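Local coordinates for protein diacylglycerol O-acyltransferase (Marinobacter hydrocarbonoclasticus, PDB 6CHJ) that probably transfers the acyl group of an acyl-CoA to a diacylglycerol or a long-chain alcohol, giving triacylglycerols or wax esters, at residues Leu97-Ala102 against His118-Leu123; Gln244-Lys249 against Asp440-Gly445; Thr413-Ser416 against Val421-Gly424. All coordinates share one frame; numbering follows the deposited sequence.

Contact 1: residues Leu97-Ala102 against His118-Leu123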
ATOM      1  N   LEU B  97       5.929   7.757  12.832  1.00 47.03           N
ATOM      2  CA  LEU B  97       6.390   8.258  11.552  1.00 50.43           C
ATOM      3  C   LEU B  97       6.678   7.116  10.599  1.00 51.39           C
ATOM      4  O   LEU B  97       6.463   7.273   9.393  1.00 45.67           O
ATOM      5  CB  LEU B  97       7.624   9.142  11.727  1.00 45.28           C
ATOM      6  CG  LEU B  97       7.395  10.407  12.570  1.00 47.11           C
ATOM      7  CD1 LEU B  97       8.664  11.238  12.662  1.00 50.46           C
ATOM      8  CD2 LEU B  97       6.234  11.259  12.070  1.00 46.12           C
ATOM      9  N   SER B  98       7.138   5.971  11.134  1.00 50.36           N
ATOM     10  CA  SER B  98       7.306   4.771  10.317  1.00 47.52           C
ATOM     11  C   SER B  98       5.980   4.315   9.758  1.00 45.67           C
ATOM     12  O   SER B  98       5.908   3.879   8.601  1.00 49.42           O
ATOM     13  CB  SER B  98       7.930   3.641  11.124  1.00 44.48           C
ATOM     14  OG  SER B  98       8.947   4.146  11.967  1.00 57.70           O
ATOM     15  N   PHE B  99       4.921   4.407  10.563  1.00 44.05           N
ATOM     16  CA  PHE B  99       3.607   4.003  10.083  1.00 50.13           C
ATOM     17  C   PHE B  99       3.190   4.864   8.898  1.00 50.29           C
ATOM     18  O   PHE B  99       2.676   4.351   7.898  1.00 49.38           O
ATOM     19  CB  PHE B  99       2.554   4.073  11.202  1.00 42.28           C
ATOM     20  CG  PHE B  99       1.143   3.840  10.709  1.00 48.26           C
ATOM     21  CD1 PHE B  99       0.594   2.562  10.709  1.00 53.33           C
ATOM     22  CD2 PHE B  99       0.390   4.891  10.165  1.00 48.73           C
ATOM     23  CE1 PHE B  99      -0.696   2.340  10.204  1.00 50.44           C
ATOM     24  CE2 PHE B  99      -0.891   4.672   9.649  1.00 54.83           C
ATOM     25  CZ  PHE B  99      -1.438   3.389   9.676  1.00 49.34           C
ATOM     26  N   VAL B 100       3.380   6.181   9.004  1.00 46.10           N
ATOM     27  CA  VAL B 100       2.953   7.063   7.918  1.00 50.65           C
ATOM     28  C   VAL B 100       3.821   6.849   6.675  1.00 47.25           C
ATOM     29  O   VAL B 100       3.323   6.918   5.541  1.00 45.56           O
ATOM     30  CB  VAL B 100       2.959   8.534   8.383  1.00 47.80           C
ATOM     31  CG1 VAL B 100       2.637   9.466   7.215  1.00 44.87           C
ATOM     32  CG2 VAL B 100       1.953   8.734   9.544  1.00 44.08           C
ATOM     33  N   SER B 101       5.106   6.533   6.863  1.00 42.86           N
ATOM     34  CA  SER B 101       6.010   6.335   5.731  1.00 48.74           C
ATOM     35  C   SER B 101       5.611   5.101   4.921  1.00 50.58           C
ATOM     36  O   SER B 101       5.567   5.144   3.682  1.00 49.35           O
ATOM     37  CB  SER B 101       7.452   6.227   6.239  1.00 46.89           C
ATOM     38  OG  SER B 101       7.765   7.278   7.156  1.00 43.71           O
ATOM     39  N   ALA B 102       5.295   3.999   5.615  1.00 44.95           N
ATOM     40  CA  ALA B 102       4.761   2.798   4.971  1.00 45.56           C
ATOM     41  C   ALA B 102       3.425   3.075   4.291  1.00 44.45           C
ATOM     42  O   ALA B 102       3.219   2.720   3.126  1.00 44.89           O
ATOM     43  CB  ALA B 102       4.600   1.677   6.009  1.00 36.97           C
ATOM     44  N   HIS B 118      -6.919   6.921   8.536  1.00 50.13           N
ATOM     45  CA  HIS B 118      -6.289   5.919   9.383  1.00 46.20           C
ATOM     46  C   HIS B 118      -6.265   6.451  10.814  1.00 54.93           C
ATOM     47  O   HIS B 118      -5.509   7.380  11.130  1.00 53.42           O
ATOM     48  CB  HIS B 118      -4.878   5.605   8.879  1.00 51.99           C
ATOM     49  CG  HIS B 118      -4.841   4.895   7.556  1.00 55.37           C
ATOM     50  ND1 HIS B 118      -4.275   3.647   7.398  1.00 53.02           N
ATOM     51  CD2 HIS B 118      -5.293   5.263   6.329  1.00 52.75           C
ATOM     52  CE1 HIS B 118      -4.386   3.272   6.135  1.00 54.53           C
ATOM     53  NE2 HIS B 118      -5.000   4.234   5.466  1.00 57.78           N
ATOM     54  N   LEU B 119      -7.084   5.860  11.682  1.00 55.51           N
ATOM     55  CA  LEU B 119      -7.046   6.152  13.106  1.00 51.36           C
ATOM     56  C   LEU B 119      -6.039   5.217  13.768  1.00 51.79           C
ATOM     57  O   LEU B 119      -6.223   3.994  13.771  1.00 57.09           O
ATOM     58  CB  LEU B 119      -8.440   6.011  13.718  1.00 54.85           C
ATOM     59  CG  LEU B 119      -8.612   6.079  15.242  1.00 57.22           C
ATOM     60  CD1 LEU B 119      -8.163   7.438  15.736  1.00 52.64           C
ATOM     61  CD2 LEU B 119     -10.078   5.784  15.655  1.00 52.10           C
ATOM     62  N   ILE B 120      -4.991   5.794  14.348  1.00 54.02           N
ATOM     63  CA  ILE B 120      -3.874   5.053  14.927  1.00 51.02           C
ATOM     64  C   ILE B 120      -3.962   5.140  16.449  1.00 57.92           C
ATOM     65  O   ILE B 120      -3.984   6.243  17.017  1.00 64.40           O
ATOM     66  CB  ILE B 120      -2.521   5.596  14.435  1.00 53.77           C
ATOM     67  CG1 ILE B 120      -2.483   5.691  12.891  1.00 54.48           C
ATOM     68  CG2 ILE B 120      -1.377   4.744  14.988  1.00 44.24           C
ATOM     69  CD1 ILE B 120      -1.567   6.801  12.371  1.00 46.33           C
ATOM     70  N   GLU B 121      -3.994   3.981  17.105  1.00 54.36           N
ATOM     71  CA  GLU B 121      -3.930   3.832  18.552  1.00 51.06           C
ATOM     72  C   GLU B 121      -2.544   3.313  18.912  1.00 49.32           C
ATOM     73  O   GLU B 121      -1.674   3.162  18.051  1.00 46.08           O
ATOM     74  CB  GLU B 121      -5.041   2.896  19.076  1.00 56.31           C
ATOM     75  CG  GLU B 121      -4.758   1.376  18.931  1.00 51.83           C
ATOM     76  CD  GLU B 121      -5.574   0.487  19.914  1.00 59.38           C
ATOM     77  OE1 GLU B 121      -6.639   0.925  20.397  1.00 58.61           O
ATOM     78  OE2 GLU B 121      -5.156  -0.669  20.185  1.00 54.27           O
ATOM     79  N   GLY B 122      -2.334   3.064  20.205  1.00 53.55           N
ATOM     80  CA  GLY B 122      -1.049   2.608  20.698  1.00 51.76           C
ATOM     81  C   GLY B 122      -0.005   3.684  20.911  1.00 52.02           C
ATOM     82  O   GLY B 122       1.166   3.353  21.116  1.00 55.27           O
ATOM     83  N   LEU B 123      -0.369   4.958  20.856  1.00 53.05           N
ATOM     84  CA  LEU B 123       0.612   5.990  21.163  1.00 61.72           C
ATOM     85  C   LEU B 123       0.782   6.091  22.677  1.00 64.89           C
ATOM     86  O   LEU B 123      -0.141   5.804  23.442  1.00 67.44           O
ATOM     87  CB  LEU B 123       0.193   7.327  20.555  1.00 61.14           C
ATOM     88  CG  LEU B 123       0.526   7.450  19.056  1.00 62.72           C
ATOM     89  CD1 LEU B 123      -0.509   6.748  18.145  1.00 56.99           C
ATOM     90  CD2 LEU B 123       0.706   8.897  18.657  1.00 54.73           C
TER
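Phe99 of helix 93-105 packs on Ile120 and His118 of strand 115-121. The contact closes part of a beta-alpha-beta unit. Strand 82-86 leads into the helix, and the helix leads back to strand 115-121, which runs parallel to strand 82-86. The helix lies against the sheet, and the nearest CA atoms, those of Phe99 and Ile120, are 9.0 Å apart. One aromatic side chain spans most of that gap.

Ile120 lies over one face of the Phe99 ring. Its CG1 makes a CH-pi contact, 4.1 Å from the ring centroid and displaced toward the rim. The end of the same branch, Ile120 CD1, sits 3.5 Å from Phe99 CD2. The two side chains point at each other across the gap. His118 meets a different part of the ring. Its ND1 lies near the ring plane at the edge, 3.6 Å from Phe99 CZ. The two rings are inclined at 63°, an oblique pair with centroids 5.9 Å apart. Replacing Phe99 with an alanine removes the ring, and would probably open a gap between helix and strand and leave Ile120 CG1 and CD1 without their partner.

The Phe99 ring extends off the helix with CG opposite the backbone N (chi1 172°), which carries it to the strand. The imidazole is held from both nitrogens: His118 NE2 bonds to Glu116 and ND1 to Glu85. Two acidic partners would probably favour a protonated ring. Leu87 packs against both Phe99 and Ile120. On the same helix, Leu97 O accepts two bonds from Ser101, from its N and its OG. They arrive from opposite faces of the carbonyl plane, with OG 2.6 Å from Leu97 O.

Contact 2: residues Gln244-Lys249 against Asp440-Gly445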
ATOM      1  N   GLN B 244       7.914  17.466  12.463  1.00 54.73           N
ATOM      2  CA  GLN B 244       8.281  18.071  13.742  1.00 56.66           C
ATOM      3  C   GLN B 244       7.736  19.493  13.801  1.00 55.92           C
ATOM      4  O   GLN B 244       7.486  20.124  12.768  1.00 52.35           O
ATOM      5  CB  GLN B 244       9.802  18.074  13.960  1.00 54.42           C
ATOM      6  CG  GLN B 244      10.300  18.641  15.309  1.00 58.27           C
ATOM      7  CD  GLN B 244       9.499  18.160  16.525  1.00 67.07           C
ATOM      8  OE1 GLN B 244       8.354  18.585  16.764  1.00 66.93           O
ATOM      9  NE2 GLN B 244      10.108  17.266  17.305  1.00 67.00           N
ATOM     10  N   SER B 245       7.544  19.972  15.026  1.00 58.06           N
ATOM     11  CA  SER B 245       7.040  21.300  15.328  1.00 60.17           C
ATOM     12  C   SER B 245       8.147  22.140  15.945  1.00 56.77           C
ATOM     13  O   SER B 245       9.001  21.627  16.676  1.00 56.93           O
ATOM     14  CB  SER B 245       5.859  21.234  16.308  1.00 62.88           C
ATOM     15  OG  SER B 245       4.673  20.749  15.693  1.00 58.16           O
ATOM     16  N   TRP B 246       8.120  23.441  15.651  1.00 56.71           N
ATOM     17  CA  TRP B 246       9.024  24.410  16.261  1.00 59.49           C
ATOM     18  C   TRP B 246       8.219  25.610  16.740  1.00 61.53           C
ATOM     19  O   TRP B 246       7.310  26.072  16.039  1.00 56.85           O
ATOM     20  CB  TRP B 246      10.117  24.873  15.278  1.00 54.88           C
ATOM     21  CG  TRP B 246      11.275  23.912  15.120  1.00 52.89           C
ATOM     22  CD1 TRP B 246      12.445  23.946  15.780  1.00 52.84           C
ATOM     23  CD2 TRP B 246      11.355  22.793  14.222  1.00 53.14           C
ATOM     24  NE1 TRP B 246      13.271  22.932  15.349  1.00 54.43           N
ATOM     25  CE2 TRP B 246      12.614  22.198  14.406  1.00 50.89           C
ATOM     26  CE3 TRP B 246      10.481  22.241  13.286  1.00 52.66           C
ATOM     27  CZ2 TRP B 246      13.024  21.064  13.703  1.00 54.97           C
ATOM     28  CZ3 TRP B 246      10.886  21.111  12.582  1.00 53.20           C
ATOM     29  CH2 TRP B 246      12.144  20.534  12.798  1.00 50.14           C
ATOM     30  N   CYS B 247       8.566  26.133  17.919  1.00 61.25           N
ATOM     31  CA  CYS B 247       7.761  27.202  18.500  1.00 64.47           C
ATOM     32  C   CYS B 247       7.930  28.496  17.720  1.00 62.83           C
ATOM     33  O   CYS B 247       9.051  28.915  17.423  1.00 62.32           O
ATOM     34  CB  CYS B 247       8.119  27.447  19.963  1.00 69.20           C
ATOM     35  SG  CYS B 247       7.255  28.934  20.566  1.00 81.28           S
ATOM     36  N   LEU B 248       6.806  29.149  17.428  1.00 66.10           N
ATOM     37  CA  LEU B 248       6.812  30.363  16.614  1.00 66.74           C
ATOM     38  C   LEU B 248       7.615  31.494  17.267  1.00 69.89           C
ATOM     39  O   LEU B 248       8.499  32.081  16.629  1.00 68.65           O
ATOM     40  CB  LEU B 248       5.372  30.803  16.357  1.00 67.12           C
ATOM     41  CG  LEU B 248       5.035  31.628  15.126  1.00 68.49           C
ATOM     42  CD1 LEU B 248       5.965  31.284  13.970  1.00 71.25           C
ATOM     43  CD2 LEU B 248       3.571  31.406  14.754  1.00 66.55           C
ATOM     44  N   LYS B 249       7.324  31.830  18.534  1.00 68.39           N
ATOM     45  CA  LYS B 249       7.994  32.997  19.119  1.00 72.23           C
ATOM     46  C   LYS B 249       9.485  32.764  19.272  1.00 70.17           C
ATOM     47  O   LYS B 249      10.273  33.718  19.202  1.00 67.49           O
ATOM     48  CB  LYS B 249       7.368  33.406  20.466  1.00 66.92           C
ATOM     49  CG  LYS B 249       8.244  34.418  21.272  1.00 81.41           C
ATOM     50  CD  LYS B 249       8.552  35.747  20.495  1.00 75.13           C
ATOM     51  CE  LYS B 249       9.826  36.452  21.026  1.00 74.05           C
ATOM     52  NZ  LYS B 249      10.323  37.567  20.153  1.00 82.84           N
ATOM     53  N   ASP B 440      16.858  17.059  13.155  1.00 54.90           N
ATOM     54  CA  ASP B 440      17.911  17.622  13.987  1.00 55.22           C
ATOM     55  C   ASP B 440      18.682  18.690  13.232  1.00 56.41           C
ATOM     56  O   ASP B 440      19.117  19.674  13.836  1.00 54.68           O
ATOM     57  CB  ASP B 440      18.867  16.529  14.458  1.00 61.87           C
ATOM     58  CG  ASP B 440      18.148  15.346  15.056  1.00 63.81           C
ATOM     59  OD1 ASP B 440      17.402  15.534  16.045  1.00 70.83           O
ATOM     60  OD2 ASP B 440      18.322  14.227  14.527  1.00 63.00           O
ATOM     61  N   TYR B 441      18.819  18.536  11.911  1.00 55.20           N
ATOM     62  CA  TYR B 441      19.550  19.524  11.124  1.00 53.65           C
ATOM     63  C   TYR B 441      18.760  20.821  10.997  1.00 55.29           C
ATOM     64  O   TYR B 441      19.349  21.910  10.994  1.00 55.86           O
ATOM     65  CB  TYR B 441      19.896  18.959   9.746  1.00 55.87           C
ATOM     66  CG  TYR B 441      20.732  17.690   9.775  1.00 59.63           C
ATOM     67  CD1 TYR B 441      21.427  17.311  10.924  1.00 55.52           C
ATOM     68  CD2 TYR B 441      20.835  16.875   8.643  1.00 56.53           C
ATOM     69  CE1 TYR B 441      22.196  16.161  10.952  1.00 59.31           C
ATOM     70  CE2 TYR B 441      21.605  15.718   8.664  1.00 59.33           C
ATOM     71  CZ  TYR B 441      22.279  15.365   9.831  1.00 61.55           C
ATOM     72  OH  TYR B 441      23.035  14.217   9.870  1.00 63.66           O
ATOM     73  N   LEU B 442      17.430  20.734  10.897  1.00 53.87           N
ATOM     74  CA  LEU B 442      16.630  21.954  10.953  1.00 53.04           C
ATOM     75  C   LEU B 442      16.792  22.630  12.305  1.00 55.93           C
ATOM     76  O   LEU B 442      16.942  23.857  12.387  1.00 55.30           O
ATOM     77  CB  LEU B 442      15.151  21.664  10.700  1.00 50.76           C
ATOM     78  CG  LEU B 442      14.657  21.193   9.334  1.00 57.20           C
ATOM     79  CD1 LEU B 442      13.330  20.403   9.481  1.00 49.66           C
ATOM     80  CD2 LEU B 442      14.509  22.349   8.358  1.00 46.63           C
ATOM     81  N   GLU B 443      16.764  21.837  13.379  1.00 56.41           N
ATOM     82  CA  GLU B 443      16.807  22.404  14.717  1.00 55.38           C
ATOM     83  C   GLU B 443      18.174  23.022  14.979  1.00 52.85           C
ATOM     84  O   GLU B 443      18.275  24.102  15.566  1.00 56.70           O
ATOM     85  CB  GLU B 443      16.439  21.318  15.746  1.00 55.48           C
ATOM     86  CG  GLU B 443      16.813  21.617  17.203  1.00 51.85           C
ATOM     87  CD  GLU B 443      16.112  22.856  17.774  1.00 57.53           C
ATOM     88  OE1 GLU B 443      14.984  23.177  17.333  1.00 53.16           O
ATOM     89  OE2 GLU B 443      16.693  23.512  18.669  1.00 57.58           O
ATOM     90  N   GLN B 444      19.227  22.381  14.482  1.00 55.07           N
ATOM     91  CA  GLN B 444      20.565  22.929  14.594  1.00 49.33           C
ATOM     92  C   GLN B 444      20.701  24.223  13.777  1.00 61.98           C
ATOM     93  O   GLN B 444      21.379  25.173  14.206  1.00 55.88           O
ATOM     94  CB  GLN B 444      21.565  21.857  14.152  1.00 49.97           C
ATOM     95  CG  GLN B 444      23.038  22.266  14.170  1.00 61.34           C
ATOM     96  CD  GLN B 444      23.883  21.463  13.200  1.00 67.71           C
ATOM     97  OE1 GLN B 444      23.378  20.561  12.520  1.00 72.02           O
ATOM     98  NE2 GLN B 444      25.172  21.787  13.121  1.00 62.95           N
ATOM     99  N   GLY B 445      20.044  24.290  12.606  1.00 59.55           N
ATOM    100  CA  GLY B 445      20.071  25.514  11.816  1.00 50.72           C
ATOM    101  C   GLY B 445      19.466  26.697  12.552  1.00 56.04           C
ATOM    102  O   GLY B 445      19.976  27.819  12.477  1.00 54.36           O
TER
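The end of strand 239-247 faces helix 437-453, and the nearest CA atoms, those of Trp246 and Glu443, lie 8.2 Å apart. Trp246 carries the strand side of the contact. Its indole reaches the helix between two successive residues, Leu442 and Glu443.

The six-membered ring of Trp246 meets Leu442. Its CH2 is 3.5 Å from Leu442 CD1, and Leu442 CB lies near both CZ2 and CH2. The two side chains cross at about a right angle.

The pyrrole side of the indole meets Glu443. Trp246 NE1 gives a hydrogen bond of 2.6 Å to Glu443 OE1. The bond is weak, because the angle at the hydrogen is only 129°. The carboxylate is almost coplanar with the indole, 3° from it, and OE1 comes in at the ring edge. Glu443 CB is also in the ring plane, 3.6 Å from NE1. The glutamate chain is bent at chi2 (62°), which turns the carboxylate back toward the tryptophan. The stronger partner of Glu443 OE1 is Arg250, in a salt bridge. That charge probably helps to keep the carboxylate ionised at the rim of the buried indole.

On one face of the indole lies Gln244 CG, 3.6 Å above the plane. Phe423 of the neighbouring strand makes an edge-to-face pair with the same tryptophan. Leu439 and Leu446 of helix 437-453 add apolar contacts.

The contact joins the catalytic domain to the C-terminal domain. Strand 239-247 is an outermost strand of its six-stranded mixed sheet within the chain. The last helix packs over one face of that sheet, close to its edge strand, an arrangement consistent with the two-sheet fold of CoA-dependent acyltransferases.

Contact 3: residues Thr413-Ser416 against Val421-Gly424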
ATOM      1  N   THR B 413       7.282  20.404   3.101  1.00 46.66           N
ATOM      2  CA  THR B 413       6.027  21.125   3.187  1.00 50.12           C
ATOM      3  C   THR B 413       5.808  21.644   4.593  1.00 54.92           C
ATOM      4  O   THR B 413       6.041  20.941   5.585  1.00 54.86           O
ATOM      5  CB  THR B 413       4.868  20.269   2.762  1.00 50.95           C
ATOM      6  OG1 THR B 413       5.070  18.939   3.266  1.00 68.09           O
ATOM      7  CG2 THR B 413       4.784  20.238   1.247  1.00 48.70           C
ATOM      8  N   LEU B 414       5.337  22.880   4.656  1.00 54.17           N
ATOM      9  CA  LEU B 414       5.285  23.658   5.879  1.00 55.98           C
ATOM     10  C   LEU B 414       3.911  24.258   6.069  1.00 59.09           C
ATOM     11  O   LEU B 414       3.220  24.610   5.108  1.00 61.79           O
ATOM     12  CB  LEU B 414       6.299  24.764   5.861  1.00 55.74           C
ATOM     13  CG  LEU B 414       7.623  24.075   6.049  1.00 54.94           C
ATOM     14  CD1 LEU B 414       8.420  24.049   4.792  1.00 51.93           C
ATOM     15  CD2 LEU B 414       8.305  24.816   7.119  1.00 62.90           C
ATOM     16  N   THR B 415       3.541  24.375   7.336  1.00 56.75           N
ATOM     17  CA  THR B 415       2.277  24.970   7.723  1.00 63.54           C
ATOM     18  C   THR B 415       2.458  25.493   9.136  1.00 60.41           C
ATOM     19  O   THR B 415       3.460  25.207   9.804  1.00 55.58           O
ATOM     20  CB  THR B 415       1.114  23.963   7.627  1.00 59.11           C
ATOM     21  OG1 THR B 415      -0.126  24.627   7.911  1.00 67.83           O
ATOM     22  CG2 THR B 415       1.297  22.850   8.613  1.00 52.95           C
ATOM     23  N   SER B 416       1.487  26.270   9.583  1.00 60.09           N
ATOM     24  CA  SER B 416       1.513  26.773  10.943  1.00 65.22           C
ATOM     25  C   SER B 416       0.206  26.416  11.625  1.00 62.86           C
ATOM     26  O   SER B 416      -0.847  26.286  10.983  1.00 64.29           O
ATOM     27  CB  SER B 416       1.762  28.293  10.997  1.00 57.84           C
ATOM     28  OG  SER B 416       0.953  28.990  10.069  1.00 61.24           O
ATOM     29  N   VAL B 421       5.218  26.250  14.106  1.00 58.70           N
ATOM     30  CA  VAL B 421       5.385  26.054  12.669  1.00 60.05           C
ATOM     31  C   VAL B 421       5.682  24.574  12.446  1.00 54.03           C
ATOM     32  O   VAL B 421       6.495  23.979  13.169  1.00 50.28           O
ATOM     33  CB  VAL B 421       6.491  26.970  12.092  1.00 53.62           C
ATOM     34  CG1 VAL B 421       7.019  26.457  10.770  1.00 55.50           C
ATOM     35  CG2 VAL B 421       5.946  28.379  11.897  1.00 60.93           C
ATOM     36  N   GLU B 422       5.004  23.978  11.470  1.00 50.37           N
ATOM     37  CA  GLU B 422       4.985  22.529  11.302  1.00 53.83           C
ATOM     38  C   GLU B 422       5.755  22.138  10.048  1.00 54.75           C
ATOM     39  O   GLU B 422       5.475  22.661   8.959  1.00 52.92           O
ATOM     40  CB  GLU B 422       3.543  22.036  11.200  1.00 62.12           C
ATOM     41  CG  GLU B 422       2.627  22.704  12.213  1.00 60.71           C
ATOM     42  CD  GLU B 422       2.724  22.023  13.552  1.00 59.61           C
ATOM     43  OE1 GLU B 422       3.817  22.069  14.152  1.00 62.89           O
ATOM     44  OE2 GLU B 422       1.723  21.439  14.004  1.00 62.98           O
ATOM     45  N   PHE B 423       6.718  21.231  10.201  1.00 47.74           N
ATOM     46  CA  PHE B 423       7.555  20.789   9.091  1.00 52.95           C
ATOM     47  C   PHE B 423       7.152  19.378   8.695  1.00 54.80           C
ATOM     48  O   PHE B 423       7.215  18.467   9.526  1.00 54.53           O
ATOM     49  CB  PHE B 423       9.041  20.804   9.455  1.00 52.45           C
ATOM     50  CG  PHE B 423       9.686  22.160   9.377  1.00 53.86           C
ATOM     51  CD1 PHE B 423      10.623  22.439   8.388  1.00 57.03           C
ATOM     52  CD2 PHE B 423       9.386  23.145  10.317  1.00 54.40           C
ATOM     53  CE1 PHE B 423      11.255  23.684   8.327  1.00 57.46           C
ATOM     54  CE2 PHE B 423      10.012  24.396  10.265  1.00 56.21           C
ATOM     55  CZ  PHE B 423      10.948  24.659   9.278  1.00 59.13           C
ATOM     56  N   GLY B 424       6.759  19.198   7.428  1.00 51.63           N
ATOM     57  CA  GLY B 424       6.585  17.868   6.875  1.00 46.28           C
ATOM     58  C   GLY B 424       7.558  17.573   5.747  1.00 48.33           C
ATOM     59  O   GLY B 424       7.450  18.155   4.662  1.00 47.01           O
TER
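Gly424 O is gripped twice by Thr413, through the backbone N at 2.7 Å and the hydroxyl OG1 at 2.9 Å. The two donors reach it from opposite faces of its carbonyl plane. OG1 gets there because chi1 (40°) places it between the backbone N and the carbonyl carbon. The return bond of this pair runs from Gly424 N to Thr413 O, 2.6 Å long.

The two strands form an antiparallel beta hairpin. Segments 413-416 and 421-424 have axes 4.5 Å apart at closest and directions 159° from each other. Thr413-Gly424 and Thr415-Glu422 are hydrogen-bonded pairs. In the second, Glu422 N bonds to Thr415 O at 2.6 Å and Thr415 N returns a longer bond to Glu422 O. Leu414-Phe423 and Ser416-Val421 are the non-hydrogen-bonded pairs between and beyond them. Leu414 CA adds a CA-H...O contact to Glu422 O.

On the face that carries Leu414 and Phe423, a methyl sits over an aromatic ring. Leu414 CD2 stands over the centre of the Phe423 ring, 3.3 Å from its centroid and 9° off the normal. It is a CH-pi contact. Val421 CG1 lies a little farther from the same methyl.

The other face carries Thr415 and Glu422. Thr415 CG2 packs against Glu422 CB at 3.5 Å. The glutamate chain then bends at chi2, and its end leads away. Its OE2 takes hydrogen bonds from Met398 N and Gln420 NE2, while Thr415 OG1 is tied to Val381 O.

Both hairpin strands are interior to their mixed sheet, between strands 239-247 and 376-380. Helix 262-280 packs on Leu414 and Phe423, while strand 393-401 of the other six-stranded sheet touches Thr413, Thr415 and Glu422.

Overall arrangement
Contact 1 comes first along the chain. Contact 3 is nested inside the long loop that contact 2 closes. Contacts 2 and 3 are close, with centres 10 Å apart, and they touch: strands 239-247 and 420-428 are neighbours in one six-stranded sheet. Helix 437-453 follows strand 420-428 directly. Contact 1 belongs to the other six-stranded sheet. Its centre is about 22 Å from that of contact 2 and 19 Å from that of contact 3, without touching either. The catalytic domain supplies contact 1 and one side of contact 2. The C-terminal strands pair beside its strand 239-247, and the last helix packs on the sheet they form.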